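Side-chain contact in possible protein of nuclear scaffold (Encephalitozoon cuniculi, PDB 3KAE), which probably serves as the Cdc27 subunit of the anaphase-promoting complex, whose N-terminal domain, represented here, forms a homodimer built of tetratricopeptide repeats: residues 71-75 / 76-80. Sequence-based numbering, arbitrary orientation.
Sequences CYKKK and KDYKK
Tyr72 and Lys80 make the tight part of this local contact, in the turn that links helix 62-74 to helix 78-89. Lys80 CB sits 3.5 Å from the centroid of the Tyr72 ring and only 7° off its normal, a CH-pi contact over one face. Further along the same lysine, CD comes within 3.5 Å of Tyr72 CE1, so the aliphatic chain runs across the phenol. A chi1 of -79°, with CG anti to the carbonyl carbon, turns the ring beneath the incoming helix, where it also touches Ala81 and Ser84. The Lys80 chain stays extended until a bend at chi4 brings NZ back to Asp77, forming a salt bridge of 3.0 Å to OD2 through its syn lone pair. Asp77 OD1 accepts a weak bond from Lys80 N, the N-cap interaction of helix 78-89; both carboxylate oxygens are thus engaged by one residue.

The backbone closes the turn with two bonds, Asp77 N to Tyr72 O at 2.8 Å and Lys76 N to Lys73 O at 2.9 Å. By contrast, the lysine side is loose: Lys74 and Lys76 are exposed, although Lys76 CB still rests against the Lys75 carbonyl, and Lys75 NZ instead bonds Thr50 OG1. Positive phi at Lys76 (57°) identifies the C-prime residue of a Schellman motif, followed directly by an N-cap, a compact link of the kind that joins successive helices in a tetratricopeptide-repeat domain.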
loop_
_atom_site.group_PDB
_atom_site.type_symbol
_atom_site.label_atom_id
_atom_site.label_comp_id
_atom_site.label_asym_id
_atom_site.label_seq_id
_atom_site.Cartn_x
_atom_site.Cartn_y
_atom_site.Cartn_z
ATOM N N CYS C 71 -7.157 6.631 -7.708
ATOM C CA CYS C 71 -8.138 5.568 -7.927
ATOM C C CYS C 71 -8.558 5.562 -9.374
ATOM O O CYS C 71 -8.653 4.509 -9.995
ATOM C CB CYS C 71 -9.392 5.738 -7.033
ATOM S SG CYS C 71 -9.110 5.552 -5.252
ATOM N N TYR C 72 -8.815 6.749 -9.912
ATOM C CA TYR C 72 -9.129 6.902 -11.336
ATOM C C TYR C 72 -8.030 6.377 -12.242
ATOM O O TYR C 72 -8.311 5.762 -13.265
ATOM C CB TYR C 72 -9.459 8.355 -11.671
ATOM C CG TYR C 72 -10.869 8.761 -11.279
ATOM C CD1 TYR C 72 -11.952 7.935 -11.557
ATOM C CD2 TYR C 72 -11.112 9.970 -10.641
ATOM C CE1 TYR C 72 -13.255 8.299 -11.196
ATOM C CE2 TYR C 72 -12.397 10.340 -10.277
ATOM C CZ TYR C 72 -13.460 9.501 -10.557
ATOM O OH TYR C 72 -14.728 9.875 -10.199
ATOM N N LYS C 73 -6.779 6.616 -11.861
ATOM C CA LYS C 73 -5.651 6.160 -12.653
ATOM C C LYS C 73 -5.573 4.632 -12.648
ATOM O O LYS C 73 -5.331 4.010 -13.678
ATOM C CB LYS C 73 -4.348 6.787 -12.149
ATOM C CG LYS C 73 -3.100 6.426 -12.972
ATOM C CD LYS C 73 -1.859 7.104 -12.399
ATOM C CE LYS C 73 -0.609 6.732 -13.186
ATOM N NZ LYS C 73 -0.320 5.281 -13.052
ATOM N N LYS C 74 -5.779 4.023 -11.486
ATOM C CA LYS C 74 -5.828 2.562 -11.403
ATOM C C LYS C 74 -6.909 1.993 -12.316
ATOM O O LYS C 74 -6.762 0.912 -12.883
ATOM C CB LYS C 74 -6.112 2.117 -9.974
ATOM C CG LYS C 74 -4.985 2.324 -9.011
ATOM C CD LYS C 74 -3.787 1.496 -9.397
ATOM C CE LYS C 74 -2.662 1.722 -8.415
ATOM N NZ LYS C 74 -1.495 0.839 -8.695
ATOM N N LYS C 75 -8.005 2.731 -12.441
ATOM C CA LYS C 75 -9.132 2.314 -13.262
ATOM C C LYS C 75 -8.984 2.827 -14.692
ATOM O O LYS C 75 -9.889 2.686 -15.510
ATOM C CB LYS C 75 -10.442 2.818 -12.646
ATOM C CG LYS C 75 -10.750 2.208 -11.269
ATOM C CD LYS C 75 -11.691 3.083 -10.455
ATOM C CE LYS C 75 -13.098 3.120 -11.050
ATOM N NZ LYS C 75 -13.827 1.836 -10.885
ATOM N N LYS C 76 -7.836 3.427 -14.983
ATOM C CA LYS C 76 -7.547 3.970 -16.319
ATOM C C LYS C 76 -8.560 5.016 -16.819
ATOM O O LYS C 76 -8.653 5.270 -18.015
ATOM C CB LYS C 76 -7.379 2.844 -17.347
ATOM C CG LYS C 76 -6.249 1.879 -17.036
ATOM C CD LYS C 76 -6.149 0.791 -18.084
ATOM C CE LYS C 76 -5.106 -0.243 -17.716
ATOM N NZ LYS C 76 -5.564 -1.083 -16.572
ATOM N N ASP C 77 -9.316 5.617 -15.905
ATOM C CA ASP C 77 -10.145 6.760 -16.266
ATOM C C ASP C 77 -9.297 8.022 -16.175
ATOM O O ASP C 77 -9.391 8.785 -15.210
ATOM C CB ASP C 77 -11.376 6.865 -15.367
ATOM C CG ASP C 77 -12.424 7.825 -15.926
ATOM O OD1 ASP C 77 -12.050 8.707 -16.737
ATOM O OD2 ASP C 77 -13.617 7.697 -15.561
ATOM N N TYR C 78 -8.463 8.234 -17.186
ATOM C CA TYR C 78 -7.479 9.296 -17.128
ATOM C C TYR C 78 -8.098 10.691 -17.114
ATOM O O TYR C 78 -7.551 11.609 -16.490
ATOM C CB TYR C 78 -6.438 9.132 -18.251
ATOM C CG TYR C 78 -5.782 7.762 -18.242
ATOM C CD1 TYR C 78 -5.245 7.240 -17.070
ATOM C CD2 TYR C 78 -5.705 6.990 -19.397
ATOM C CE1 TYR C 78 -4.659 5.984 -17.045
ATOM C CE2 TYR C 78 -5.106 5.736 -19.387
ATOM C CZ TYR C 78 -4.590 5.237 -18.203
ATOM O OH TYR C 78 -3.998 3.992 -18.177
ATOM N N LYS C 79 -9.239 10.853 -17.781
ATOM C CA LYS C 79 -9.838 12.173 -17.894
ATOM C C LYS C 79 -10.287 12.615 -16.515
ATOM O O LYS C 79 -10.157 13.780 -16.142
ATOM C CB LYS C 79 -11.014 12.156 -18.863
ATOM N N LYS C 80 -10.822 11.670 -15.755
ATOM C CA LYS C 80 -11.284 11.970 -14.409
ATOM C C LYS C 80 -10.105 12.151 -13.464
ATOM O O LYS C 80 -10.099 13.082 -12.654
ATOM C CB LYS C 80 -12.245 10.895 -13.914
ATOM C CG LYS C 80 -13.597 10.919 -14.619
ATOM C CD LYS C 80 -14.616 10.000 -13.940
ATOM C CE LYS C 80 -15.995 10.099 -14.585
ATOM N NZ LYS C 80 -16.143 9.249 -15.806
#